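Local coordinates for possible substrate binding protein of ABC transporter system (Rhodopseudomonas palustris, PDB 3NND), which probably binds an amino acid or a related small solute outside the inner membrane and hands it to an ABC transporter for uptake, at residues K8-Y13 / D77-T82; N127-A132 / T256-D261; T170-A175 / A244-L249; K204-V209 / N238-L243. All coordinates share one frame; numbering follows the deposited sequence.

Contact 1. Residues K8-Y13 / D77-T82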
loop_
_atom_site.group_PDB
_atom_site.type_symbol
_atom_site.label_atom_id
_atom_site.label_comp_id
_atom_site.label_asym_id
_atom_site.label_seq_id
_atom_site.Cartn_x
_atom_site.Cartn_y
_atom_site.Cartn_z
ATOM N N LYS B 8 -6.723 -42.046 -21.889
ATOM C CA LYS B 8 -7.258 -40.986 -22.743
ATOM C C LYS B 8 -7.490 -39.661 -22.015
ATOM O O LYS B 8 -8.298 -39.577 -21.095
ATOM C CB LYS B 8 -8.554 -41.455 -23.406
ATOM C CG LYS B 8 -8.376 -42.666 -24.322
ATOM C CD LYS B 8 -9.700 -43.384 -24.601
ATOM C CE LYS B 8 -10.127 -44.280 -23.426
ATOM N NZ LYS B 8 -9.195 -45.422 -23.143
ATOM N N ILE B 9 -6.782 -38.619 -22.436
ATOM C CA ILE B 9 -6.950 -37.297 -21.844
ATOM C C ILE B 9 -7.590 -36.342 -22.840
ATOM O O ILE B 9 -7.063 -36.126 -23.935
ATOM C CB ILE B 9 -5.597 -36.694 -21.435
ATOM C CG1 ILE B 9 -4.822 -37.667 -20.537
ATOM C CG2 ILE B 9 -5.803 -35.336 -20.771
ATOM C CD1 ILE B 9 -3.417 -37.234 -20.234
ATOM N N ALA B 10 -8.725 -35.763 -22.472
ATOM C CA ALA B 10 -9.361 -34.781 -23.339
ATOM C C ALA B 10 -8.905 -33.384 -22.973
ATOM O O ALA B 10 -8.776 -33.057 -21.796
ATOM C CB ALA B 10 -10.863 -34.876 -23.236
ATOM N N LEU B 11 -8.656 -32.565 -23.983
ATOM C CA LEU B 11 -8.353 -31.158 -23.771
ATOM C C LEU B 11 -9.377 -30.321 -24.526
ATOM O O LEU B 11 -9.403 -30.319 -25.757
ATOM C CB LEU B 11 -6.941 -30.828 -24.254
ATOM C CG LEU B 11 -6.547 -29.352 -24.223
ATOM C CD1 LEU B 11 -6.414 -28.861 -22.789
ATOM C CD2 LEU B 11 -5.260 -29.127 -24.979
ATOM N N ILE B 12 -10.239 -29.638 -23.785
ATOM C CA ILE B 12 -11.195 -28.713 -24.371
ATOM C C ILE B 12 -10.493 -27.382 -24.397
ATOM O O ILE B 12 -9.922 -26.982 -23.387
ATOM C CB ILE B 12 -12.453 -28.566 -23.488
ATOM C CG1 ILE B 12 -12.835 -29.906 -22.861
ATOM C CG2 ILE B 12 -13.603 -28.014 -24.287
ATOM C CD1 ILE B 12 -13.226 -30.963 -23.851
ATOM N N TYR B 13 -10.523 -26.694 -25.535
ATOM C CA TYR B 13 -9.840 -25.403 -25.652
ATOM C C TYR B 13 -10.282 -24.568 -26.845
ATOM O O TYR B 13 -10.685 -25.108 -27.873
ATOM C CB TYR B 13 -8.317 -25.600 -25.676
ATOM C CG TYR B 13 -7.725 -26.222 -26.932
ATOM C CD1 TYR B 13 -6.420 -25.937 -27.304
ATOM C CD2 TYR B 13 -8.457 -27.085 -27.738
ATOM C CE1 TYR B 13 -5.852 -26.490 -28.431
ATOM C CE2 TYR B 13 -7.896 -27.652 -28.878
ATOM C CZ TYR B 13 -6.583 -27.350 -29.219
ATOM O OH TYR B 13 -5.982 -27.895 -30.345
ATOM N N ASP B 77 -10.755 -40.493 -20.334
ATOM C CA ASP B 77 -10.829 -40.867 -18.929
ATOM C C ASP B 77 -10.846 -39.625 -18.041
ATOM O O ASP B 77 -11.370 -39.647 -16.926
ATOM C CB ASP B 77 -9.652 -41.764 -18.543
ATOM C CG ASP B 77 -9.772 -43.178 -19.096
ATOM O OD1 ASP B 77 -10.900 -43.725 -19.191
ATOM O OD2 ASP B 77 -8.717 -43.763 -19.418
ATOM N N ILE B 78 -10.272 -38.542 -18.551
ATOM C CA ILE B 78 -10.145 -37.300 -17.798
ATOM C C ILE B 78 -10.086 -36.134 -18.754
ATOM O O ILE B 78 -9.703 -36.291 -19.911
ATOM C CB ILE B 78 -8.861 -37.275 -16.970
ATOM C CG1 ILE B 78 -8.935 -36.170 -15.916
ATOM C CG2 ILE B 78 -7.665 -37.089 -17.873
ATOM C CD1 ILE B 78 -8.247 -36.543 -14.632
ATOM N N ALA B 79 -10.455 -34.956 -18.279
ATOM C CA ALA B 79 -10.485 -33.799 -19.160
ATOM C C ALA B 79 -9.798 -32.581 -18.566
ATOM O O ALA B 79 -9.837 -32.358 -17.357
ATOM C CB ALA B 79 -11.926 -33.461 -19.538
ATOM N N ILE B 80 -9.182 -31.790 -19.433
ATOM C CA ILE B 80 -8.632 -30.499 -19.046
ATOM C C ILE B 80 -9.285 -29.422 -19.905
ATOM O O ILE B 80 -9.534 -29.638 -21.090
ATOM C CB ILE B 80 -7.087 -30.458 -19.201
ATOM C CG1 ILE B 80 -6.436 -31.480 -18.262
ATOM C CG2 ILE B 80 -6.570 -29.063 -18.918
ATOM C CD1 ILE B 80 -4.965 -31.733 -18.493
ATOM N N GLY B 81 -9.582 -28.275 -19.305
ATOM C CA GLY B 81 -10.202 -27.181 -20.030
ATOM C C GLY B 81 -10.968 -26.211 -19.149
ATOM O O GLY B 81 -11.244 -26.487 -17.990
ATOM N N THR B 82 -11.329 -25.067 -19.712
ATOM C CA THR B 82 -11.024 -24.756 -21.096
ATOM C C THR B 82 -10.575 -23.306 -21.173
ATOM O O THR B 82 -10.442 -22.651 -20.141
ATOM C CB THR B 82 -12.243 -24.985 -21.987
ATOM O OG1 THR B 82 -11.913 -24.665 -23.344
ATOM C CG2 THR B 82 -13.412 -24.129 -21.516
#

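Contact 2. Residues N127-A132 / T256-D261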
loop_
_atom_site.group_PDB
_atom_site.type_symbol
_atom_site.label_atom_id
_atom_site.label_comp_id
_atom_site.label_asym_id
_atom_site.label_seq_id
_atom_site.Cartn_x
_atom_site.Cartn_y
_atom_site.Cartn_z
ATOM N N ASN B 127 -3.210 -17.255 -8.865
ATOM C CA ASN B 127 -1.880 -16.715 -9.100
ATOM C C ASN B 127 -1.912 -15.296 -9.623
ATOM O O ASN B 127 -2.939 -14.829 -10.103
ATOM C CB ASN B 127 -1.059 -17.623 -10.020
ATOM C CG ASN B 127 -1.766 -17.942 -11.311
ATOM O OD1 ASN B 127 -1.899 -17.088 -12.178
ATOM N ND2 ASN B 127 -2.215 -19.185 -11.451
ATOM N N SER B 128 -0.773 -14.620 -9.526
ATOM C CA SER B 128 -0.688 -13.194 -9.823
ATOM C C SER B 128 -0.982 -12.901 -11.292
ATOM O O SER B 128 -1.384 -11.793 -11.646
ATOM C CB SER B 128 0.678 -12.618 -9.407
ATOM O OG SER B 128 1.715 -13.018 -10.293
ATOM N N SER B 129 -0.791 -13.894 -12.149
ATOM C CA SER B 129 -1.060 -13.686 -13.564
ATOM C C SER B 129 -2.546 -13.512 -13.858
ATOM O O SER B 129 -2.923 -12.664 -14.663
ATOM C CB SER B 129 -0.471 -14.811 -14.406
ATOM O OG SER B 129 0.890 -14.545 -14.696
ATOM N N GLN B 130 -3.387 -14.307 -13.212
ATOM C CA GLN B 130 -4.824 -14.147 -13.378
ATOM C C GLN B 130 -5.253 -12.816 -12.779
ATOM O O GLN B 130 -6.004 -12.061 -13.399
ATOM C CB GLN B 130 -5.573 -15.297 -12.712
ATOM C CG GLN B 130 -5.228 -16.667 -13.265
ATOM C CD GLN B 130 -5.107 -17.700 -12.169
ATOM O OE1 GLN B 130 -4.622 -18.809 -12.394
ATOM N NE2 GLN B 130 -5.536 -17.337 -10.965
ATOM N N ASP B 131 -4.771 -12.534 -11.572
ATOM C CA ASP B 131 -4.965 -11.232 -10.963
ATOM C C ASP B 131 -4.617 -10.182 -11.986
ATOM O O ASP B 131 -5.360 -9.233 -12.190
ATOM C CB ASP B 131 -4.056 -11.058 -9.754
ATOM C CG ASP B 131 -4.548 -11.810 -8.549
ATOM O OD1 ASP B 131 -5.654 -12.373 -8.626
ATOM O OD2 ASP B 131 -3.836 -11.842 -7.523
ATOM N N ALA B 132 -3.475 -10.360 -12.635
ATOM C CA ALA B 132 -2.982 -9.380 -13.592
ATOM C C ALA B 132 -3.947 -9.229 -14.760
ATOM O O ALA B 132 -4.249 -8.125 -15.200
ATOM C CB ALA B 132 -1.591 -9.767 -14.080
ATOM N N THR B 256 0.477 -5.611 -24.511
ATOM C CA THR B 256 0.623 -5.394 -23.095
ATOM C C THR B 256 0.962 -6.723 -22.443
ATOM O O THR B 256 0.223 -7.697 -22.579
ATOM C CB THR B 256 -0.656 -4.819 -22.483
ATOM O OG1 THR B 256 -0.845 -3.479 -22.950
ATOM C CG2 THR B 256 -0.562 -4.821 -20.958
ATOM N N TYR B 257 2.093 -6.757 -21.751
ATOM C CA TYR B 257 2.516 -7.936 -21.021
ATOM C C TYR B 257 2.578 -7.653 -19.516
ATOM O O TYR B 257 2.946 -6.552 -19.093
ATOM C CB TYR B 257 3.904 -8.352 -21.492
ATOM C CG TYR B 257 4.003 -8.782 -22.940
ATOM C CD1 TYR B 257 3.613 -10.052 -23.333
ATOM C CD2 TYR B 257 4.527 -7.932 -23.907
ATOM C CE1 TYR B 257 3.719 -10.457 -24.641
ATOM C CE2 TYR B 257 4.642 -8.333 -25.222
ATOM C CZ TYR B 257 4.235 -9.596 -25.582
ATOM O OH TYR B 257 4.337 -10.015 -26.893
ATOM N N TYR B 258 2.225 -8.647 -18.707
ATOM C CA TYR B 258 2.533 -8.597 -17.283
ATOM C C TYR B 258 3.715 -9.509 -17.014
ATOM O O TYR B 258 3.711 -10.669 -17.413
ATOM C CB TYR B 258 1.341 -9.025 -16.437
ATOM C CG TYR B 258 1.717 -9.471 -15.033
ATOM C CD1 TYR B 258 1.987 -8.544 -14.033
ATOM C CD2 TYR B 258 1.794 -10.823 -14.709
ATOM C CE1 TYR B 258 2.322 -8.952 -12.759
ATOM C CE2 TYR B 258 2.128 -11.235 -13.441
ATOM C CZ TYR B 258 2.393 -10.298 -12.469
ATOM O OH TYR B 258 2.724 -10.715 -11.197
ATOM N N TYR B 259 4.727 -8.986 -16.334
ATOM C CA TYR B 259 5.954 -9.746 -16.114
ATOM C C TYR B 259 6.021 -10.374 -14.733
ATOM O O TYR B 259 5.497 -9.826 -13.768
ATOM C CB TYR B 259 7.173 -8.867 -16.366
ATOM C CG TYR B 259 7.363 -8.549 -17.821
ATOM C CD1 TYR B 259 8.019 -9.430 -18.658
ATOM C CD2 TYR B 259 6.880 -7.384 -18.360
ATOM C CE1 TYR B 259 8.198 -9.152 -19.991
ATOM C CE2 TYR B 259 7.053 -7.095 -19.692
ATOM C CZ TYR B 259 7.715 -7.986 -20.502
ATOM O OH TYR B 259 7.884 -7.706 -21.833
ATOM N N TYR B 260 6.643 -11.546 -14.656
ATOM C CA TYR B 260 6.858 -12.212 -13.374
ATOM C C TYR B 260 8.048 -13.159 -13.415
ATOM O O TYR B 260 8.511 -13.550 -14.486
ATOM C CB TYR B 260 5.597 -12.933 -12.890
ATOM C CG TYR B 260 5.159 -14.134 -13.708
ATOM C CD1 TYR B 260 5.404 -15.426 -13.267
ATOM C CD2 TYR B 260 4.476 -13.973 -14.897
ATOM C CE1 TYR B 260 4.997 -16.517 -13.997
ATOM C CE2 TYR B 260 4.064 -15.059 -15.637
ATOM C CZ TYR B 260 4.326 -16.325 -15.185
ATOM O OH TYR B 260 3.907 -17.405 -15.928
ATOM N N ASP B 261 8.543 -13.514 -12.236
ATOM C CA ASP B 261 9.732 -14.347 -12.123
ATOM C C ASP B 261 9.445 -15.620 -11.335
ATOM O O ASP B 261 8.637 -15.621 -10.408
ATOM C CB ASP B 261 10.872 -13.562 -11.468
ATOM C CG ASP B 261 11.326 -12.380 -12.306
ATOM O OD1 ASP B 261 11.289 -12.475 -13.545
ATOM O OD2 ASP B 261 11.728 -11.350 -11.727
#

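Contact 3. Residues T170-A175 / A244-L249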
loop_
_atom_site.group_PDB
_atom_site.type_symbol
_atom_site.label_atom_id
_atom_site.label_comp_id
_atom_site.label_asym_id
_atom_site.label_seq_id
_atom_site.Cartn_x
_atom_site.Cartn_y
_atom_site.Cartn_z
ATOM N N THR B 170 -11.692 5.883 -30.711
ATOM C CA THR B 170 -11.248 5.276 -29.458
ATOM C C THR B 170 -12.305 5.143 -28.354
ATOM O O THR B 170 -12.515 4.054 -27.812
ATOM C CB THR B 170 -10.011 6.029 -28.922
ATOM O OG1 THR B 170 -8.833 5.288 -29.251
ATOM C CG2 THR B 170 -10.082 6.221 -27.418
ATOM N N GLY B 171 -12.957 6.240 -28.000
ATOM C CA GLY B 171 -13.963 6.165 -26.964
ATOM C C GLY B 171 -13.547 6.780 -25.645
ATOM O O GLY B 171 -14.337 6.819 -24.705
ATOM N N ALA B 172 -12.311 7.255 -25.565
ATOM C CA ALA B 172 -11.874 7.992 -24.385
ATOM C C ALA B 172 -12.327 9.415 -24.582
ATOM O O ALA B 172 -12.731 9.786 -25.682
ATOM C CB ALA B 172 -10.368 7.942 -24.246
ATOM N N THR B 173 -12.261 10.219 -23.527
ATOM C CA THR B 173 -12.596 11.635 -23.641
ATOM C C THR B 173 -11.353 12.530 -23.485
ATOM O O THR B 173 -10.458 12.230 -22.703
ATOM C CB THR B 173 -13.678 12.034 -22.618
ATOM O OG1 THR B 173 -14.609 12.932 -23.235
ATOM C CG2 THR B 173 -13.057 12.706 -21.388
ATOM N N LEU B 174 -11.298 13.615 -24.246
ATOM C CA LEU B 174 -10.238 14.608 -24.109
ATOM C C LEU B 174 -10.784 15.776 -23.300
ATOM O O LEU B 174 -11.669 16.501 -23.746
ATOM C CB LEU B 174 -9.789 15.101 -25.481
ATOM C CG LEU B 174 -8.311 15.438 -25.691
ATOM C CD1 LEU B 174 -8.126 16.127 -27.034
ATOM C CD2 LEU B 174 -7.739 16.285 -24.562
ATOM N N ALA B 175 -10.257 15.956 -22.101
ATOM C CA ALA B 175 -10.784 16.964 -21.202
ATOM C C ALA B 175 -10.284 18.358 -21.553
ATOM O O ALA B 175 -11.019 19.337 -21.449
ATOM C CB ALA B 175 -10.427 16.612 -19.766
ATOM N N ALA B 244 -7.128 -2.891 -29.132
ATOM C CA ALA B 244 -6.487 -2.609 -30.412
ATOM C C ALA B 244 -6.672 -1.159 -30.835
ATOM O O ALA B 244 -5.851 -0.608 -31.568
ATOM C CB ALA B 244 -7.006 -3.535 -31.480
ATOM N N ALA B 245 -7.753 -0.548 -30.364
ATOM C CA ALA B 245 -8.039 0.851 -30.657
ATOM C C ALA B 245 -6.944 1.776 -30.142
ATOM O O ALA B 245 -6.518 2.674 -30.864
ATOM C CB ALA B 245 -9.386 1.246 -30.075
ATOM N N TYR B 246 -6.493 1.553 -28.902
ATOM C CA TYR B 246 -5.430 2.370 -28.292
ATOM C C TYR B 246 -4.049 1.989 -28.786
ATOM O O TYR B 246 -3.147 2.818 -28.849
ATOM C CB TYR B 246 -5.443 2.278 -26.765
ATOM C CG TYR B 246 -6.701 2.818 -26.145
ATOM C CD1 TYR B 246 -6.920 4.180 -26.042
ATOM C CD2 TYR B 246 -7.678 1.960 -25.672
ATOM C CE1 TYR B 246 -8.077 4.667 -25.480
ATOM C CE2 TYR B 246 -8.830 2.434 -25.109
ATOM C CZ TYR B 246 -9.034 3.784 -25.016
ATOM O OH TYR B 246 -10.209 4.236 -24.457
ATOM N N LYS B 247 -3.870 0.726 -29.127
ATOM C CA LYS B 247 -2.555 0.283 -29.546
ATOM C C LYS B 247 -2.246 0.773 -30.968
ATOM O O LYS B 247 -1.603 0.073 -31.758
ATOM C CB LYS B 247 -2.387 -1.237 -29.363
ATOM C CG LYS B 247 -3.198 -2.142 -30.312
ATOM C CD LYS B 247 -3.239 -3.589 -29.762
ATOM C CE LYS B 247 -3.072 -4.672 -30.839
ATOM N NZ LYS B 247 -2.467 -5.914 -30.239
ATOM N N ARG B 248 -2.688 1.995 -31.268
ATOM C CA ARG B 248 -2.465 2.597 -32.583
ATOM C C ARG B 248 -1.921 4.034 -32.546
ATOM O O ARG B 248 -1.699 4.638 -33.596
ATOM C CB ARG B 248 -3.742 2.538 -33.433
ATOM C CG ARG B 248 -3.917 1.216 -34.192
ATOM C CD ARG B 248 -5.069 1.257 -35.208
ATOM N NE ARG B 248 -5.105 2.486 -36.007
ATOM C CZ ARG B 248 -4.171 2.848 -36.887
ATOM N NH1 ARG B 248 -3.094 2.089 -37.089
ATOM N NH2 ARG B 248 -4.309 3.982 -37.565
ATOM N N LEU B 249 -1.699 4.578 -31.350
ATOM C CA LEU B 249 -1.185 5.944 -31.218
ATOM C C LEU B 249 0.313 5.960 -30.859
ATOM O O LEU B 249 1.073 6.846 -31.275
ATOM C CB LEU B 249 -2.008 6.732 -30.187
ATOM C CG LEU B 249 -3.546 6.689 -30.291
ATOM C CD1 LEU B 249 -4.117 5.476 -29.571
ATOM C CD2 LEU B 249 -4.204 7.961 -29.754
#

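Contact 4. Residues K204-V209 / N238-L243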
loop_
_atom_site.group_PDB
_atom_site.type_symbol
_atom_site.label_atom_id
_atom_site.label_comp_id
_atom_site.label_asym_id
_atom_site.label_seq_id
_atom_site.Cartn_x
_atom_site.Cartn_y
_atom_site.Cartn_z
ATOM N N LYS B 204 -9.321 5.846 -15.851
ATOM C CA LYS B 204 -7.951 6.194 -16.218
ATOM C C LYS B 204 -7.826 7.665 -16.597
ATOM O O LYS B 204 -8.592 8.171 -17.411
ATOM C CB LYS B 204 -7.415 5.291 -17.333
ATOM C CG LYS B 204 -6.537 4.166 -16.801
ATOM C CD LYS B 204 -5.564 3.617 -17.840
ATOM C CE LYS B 204 -4.221 3.251 -17.194
ATOM N NZ LYS B 204 -4.332 2.315 -16.051
ATOM N N LYS B 205 -6.895 8.348 -15.939
ATOM C CA LYS B 205 -6.626 9.755 -16.187
ATOM C C LYS B 205 -5.176 9.862 -16.615
ATOM O O LYS B 205 -4.281 9.372 -15.927
ATOM C CB LYS B 205 -6.871 10.583 -14.925
ATOM C CG LYS B 205 -8.035 10.095 -14.079
ATOM C CD LYS B 205 -7.689 10.114 -12.599
ATOM C CE LYS B 205 -8.713 9.343 -11.783
ATOM N NZ LYS B 205 -8.142 8.853 -10.497
ATOM N N ILE B 206 -4.943 10.485 -17.762
ATOM C CA ILE B 206 -3.618 10.452 -18.368
ATOM C C ILE B 206 -3.250 11.765 -19.051
ATOM O O ILE B 206 -4.085 12.389 -19.707
ATOM C CB ILE B 206 -3.516 9.322 -19.415
ATOM C CG1 ILE B 206 -3.797 7.966 -18.777
ATOM C CG2 ILE B 206 -2.143 9.306 -20.063
ATOM C CD1 ILE B 206 -4.039 6.874 -19.787
ATOM N N ILE B 207 -1.993 12.177 -18.903
ATOM C CA ILE B 207 -1.501 13.357 -19.598
ATOM C C ILE B 207 -0.612 12.931 -20.736
ATOM O O ILE B 207 0.424 12.314 -20.524
ATOM C CB ILE B 207 -0.695 14.277 -18.690
ATOM C CG1 ILE B 207 -1.596 14.904 -17.634
ATOM C CG2 ILE B 207 -0.031 15.369 -19.509
ATOM C CD1 ILE B 207 -0.824 15.589 -16.531
ATOM N N TRP B 208 -1.030 13.274 -21.946
ATOM C CA TRP B 208 -0.298 12.937 -23.153
ATOM C C TRP B 208 0.555 14.123 -23.589
ATOM O O TRP B 208 0.035 15.105 -24.118
ATOM C CB TRP B 208 -1.291 12.591 -24.248
ATOM C CG TRP B 208 -0.712 11.872 -25.407
ATOM C CD1 TRP B 208 -0.150 12.428 -26.511
ATOM C CD2 TRP B 208 -0.667 10.453 -25.601
ATOM N NE1 TRP B 208 0.254 11.445 -27.382
ATOM C CE2 TRP B 208 -0.054 10.222 -26.846
ATOM C CE3 TRP B 208 -1.088 9.358 -24.841
ATOM C CZ2 TRP B 208 0.159 8.937 -27.350
ATOM C CZ3 TRP B 208 -0.882 8.090 -25.341
ATOM C CH2 TRP B 208 -0.263 7.887 -26.585
ATOM N N VAL B 209 1.860 14.042 -23.353
ATOM C CA VAL B 209 2.761 15.095 -23.801
ATOM C C VAL B 209 3.353 14.776 -25.183
ATOM O O VAL B 209 3.735 13.644 -25.482
ATOM C CB VAL B 209 3.884 15.392 -22.777
ATOM C CG1 VAL B 209 3.406 15.117 -21.351
ATOM C CG2 VAL B 209 5.108 14.581 -23.093
ATOM N N ASN B 238 2.320 0.532 -20.279
ATOM C CA ASN B 238 0.981 -0.039 -20.282
ATOM C C ASN B 238 0.003 0.784 -19.479
ATOM O O ASN B 238 -0.660 0.293 -18.563
ATOM C CB ASN B 238 1.042 -1.474 -19.774
ATOM C CG ASN B 238 2.085 -2.286 -20.503
ATOM O OD1 ASN B 238 2.763 -3.124 -19.906
ATOM N ND2 ASN B 238 2.236 -2.026 -21.811
ATOM N N ILE B 239 -0.073 2.051 -19.846
ATOM C CA ILE B 239 -0.956 2.993 -19.195
ATOM C C ILE B 239 -2.247 3.096 -19.994
ATOM O O ILE B 239 -3.203 3.736 -19.572
ATOM C CB ILE B 239 -0.286 4.363 -19.111
ATOM C CG1 ILE B 239 -0.102 4.929 -20.518
ATOM C CG2 ILE B 239 1.059 4.239 -18.405
ATOM C CD1 ILE B 239 -0.039 6.442 -20.560
ATOM N N LEU B 240 -2.276 2.462 -21.156
ATOM C CA LEU B 240 -3.506 2.399 -21.925
ATOM C C LEU B 240 -4.106 0.996 -21.882
ATOM O O LEU B 240 -3.384 0.008 -21.753
ATOM C CB LEU B 240 -3.276 2.871 -23.360
ATOM C CG LEU B 240 -3.248 4.398 -23.499
ATOM C CD1 LEU B 240 -2.755 4.825 -24.873
ATOM C CD2 LEU B 240 -4.628 4.992 -23.205
ATOM N N PRO B 241 -5.439 0.907 -21.956
ATOM C CA PRO B 241 -6.079 -0.409 -21.933
ATOM C C PRO B 241 -5.581 -1.300 -23.071
ATOM O O PRO B 241 -5.233 -0.808 -24.144
ATOM C CB PRO B 241 -7.569 -0.078 -22.107
ATOM C CG PRO B 241 -7.708 1.314 -21.600
ATOM C CD PRO B 241 -6.424 2.002 -21.987
ATOM N N ALA B 242 -5.554 -2.605 -22.820
ATOM C CA ALA B 242 -5.054 -3.575 -23.791
ATOM C C ALA B 242 -6.021 -3.783 -24.965
ATOM O O ALA B 242 -6.361 -4.918 -25.308
ATOM C CB ALA B 242 -4.738 -4.911 -23.098
ATOM N N LEU B 243 -6.453 -2.684 -25.580
ATOM C CA LEU B 243 -7.369 -2.738 -26.723
ATOM C C LEU B 243 -6.698 -2.307 -28.022
ATOM O O LEU B 243 -5.812 -1.455 -28.021
ATOM C CB LEU B 243 -8.584 -1.856 -26.466
ATOM C CG LEU B 243 -9.496 -2.308 -25.335
ATOM C CD1 LEU B 243 -10.599 -1.302 -25.165
ATOM C CD2 LEU B 243 -10.051 -3.683 -25.636
#

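Contact 1. Residues K8-Y13 / D77-T82
K8 meets D77 just before a parallel pairing of strands 7-13 and 78-80 in the sheet of the N-terminal lobe of this periplasmic binding protein. D77 N donates to K8 O at 2.7 Å. I78 N adds a weak second bond to the same oxygen at 3.4 Å. The K8 side chain bends at chi3 and chi4, yet NZ stays 4.1 Å from D77 OD2. That is beyond a salt bridge, though the opposite charges probably still attract. I78 then turns its carbonyl to A10: A10 N reaches I78 O at 2.8 Å in a nearly straight bond (172° at the hydrogen). Beside it, I78 CG2 lies 3.9 Å from I9 CG2, the two side chains pointing the same way. A79 sets CB 4.1 Å from A10 CB on the other face, where helix 60-72 packs. I80 grips twice. Its N binds A10 O at 2.7 Å and its O takes I12 N at 2.8 Å. I80 CG2 touches L11 CD1; helix 20-37 packs on both residues and helix 285-304 on I80. G81 has backbone angles that call for glycine, and a CB there would strike I12 O. T82 follows a cis peptide. Its OG1, anti to the backbone N (chi1 180°), lies near I12 O in a weak bond that is not settled, because D56 is also within reach of its proton. The chemistry is that of a buried sheet centre: backbone bonds fix the register, and small or branched apolar side chains fill both faces.

Contact 2. Residues N127-A132 / T256-D261
S128, S129 and A132 meet Y258 and Y260 where the first turn of helix 128-140 lies against strand 257-263. This helix-on-strand packing lies near the centre of the chain in a two-lobed binding protein. N127 is the N-cap of the helix, and its OD1 accepts a weak capping bond from Q130 N. S128 comes next and makes the polar link. Its OG is 2.7 Å from Y258 OH in a hydrogen bond whose direction is not fixed. The serine oxygen approaches the tyrosine at the edge, near the ring plane. S129 OG touches both aromatic rings. It is 3.4 Å from Y260 CE2 and 3.8 Å from Y258 CE2, and F285 of helix 285-304 packs on both S129 and Y260. Residues 257-261 also pair antiparallel with a strand of the second subunit, so the sheet runs on across the interface. A132 closes the contact. Y258 holds its CG anti to the backbone N (chi1 159°), which turns the ring toward the helix. A132 CB then makes a CH-pi contact over one ring face, 3.7 Å from the centroid and 20° off the normal. The methyl is shifted toward the rim, with A132 CB 3.5 Å from Y258 CG.

Contact 3. Residues T170-A175 / A244-L249
At the rim of the parallel sheet of the C-terminal lobe, Y246 packs against T170 and A172. These two precede and lead into strand 173-180, an outermost strand of the four-stranded sheet. Y246 belongs to the long loop between strands 231-233 and 257-263. Its CG is anti to the carbonyl carbon (chi1 -63°), and from there the ring reaches across to the other loop. The hydroxyl end arrives at A172, where Y246 OH is 3.7 Å from A172 CB. A172 CB sits at the ring edge, near its plane, 4.2 Å from Y246 CE1. The T170 side chain crosses the tyrosine at about a right angle. Its CG2 is modelled close to the ring, but so close that the exact spacing is doubtful. G171 lets the chain turn between these two residues, since its backbone angles call for glycine. V144 of the neighbouring strand, with L240 and P241 of the same long loop, also packs on Y246. With an alanine at Y246, the ring's contacts with T170 and A172 would be lost, which would probably leave a gap between the loop and the sheet rim. The contact is apolar at heart, and its few polar atoms stand apart. T170 OG1 is 3.8 Å from A245 O, and A245 CB lies 4.2 Å from T170 OG1.

Contact 4. Residues K204-V209 / N238-L243
I206 and I239 meet through their torsions. I206 has CG1 beside the backbone N (chi1 -59°), which leaves CG2 anti to that N, while I239 places CG1 between the backbone N and the carbonyl carbon (chi1 66°). The end of I239 then reaches the strand, with I239 CD1 3.6 Å from I206 CG2. This joins a loop to an inner strand, 204-209, of the parallel sheet in the C-terminal lobe. The strand sends I206 toward the loop and I207 away, to helix 188-198. The two isoleucines cross at a slant. The other branch of I206 serves L240, with I206 CD1 3.9 Å from L240 CD2. I206 thus touches both loop residues; CG2 meets I239, and CD1 meets L240 and also I239. K204 runs its bent chain over the backbone at I239, but the modelled spacing there is too tight to trust. Its ammonium goes further and forms a salt bridge with E232 of strand 231-233. A leucine in place of K204 would probably leave the E232 carboxylate without its charged mate. W208 is the last strand residue to touch the loop. Its ring stacks on F163 and offers an edge to L240. The two side chains cross at about a right angle, with L240 CD1 close to the ring plane and 3.8 Å from W208 CZ3.

How the contacts relate
Contacts 1 and 4 are buried, while contacts 2 and 3 lie at the surface. Contact 1 belongs to the sheet of one lobe. Contacts 3 and 4 belong to the sheet of the other, on the opposite side of the chain's centre, with centres about 39 Å from that of contact 1. Contacts 3 and 4 share one long loop and touch directly: Y246 joins the two, and L249 packs on W208. Contact 2 lies nearest the chain's centre and meets contact 4 where T256 packs on N238 and A242. The chemistry follows place. Backbone bonds hold contact 1. A hydroxyl pair and a methyl over a ring serve contact 2. Contacts 3 and 4 rest mainly on apolar packing.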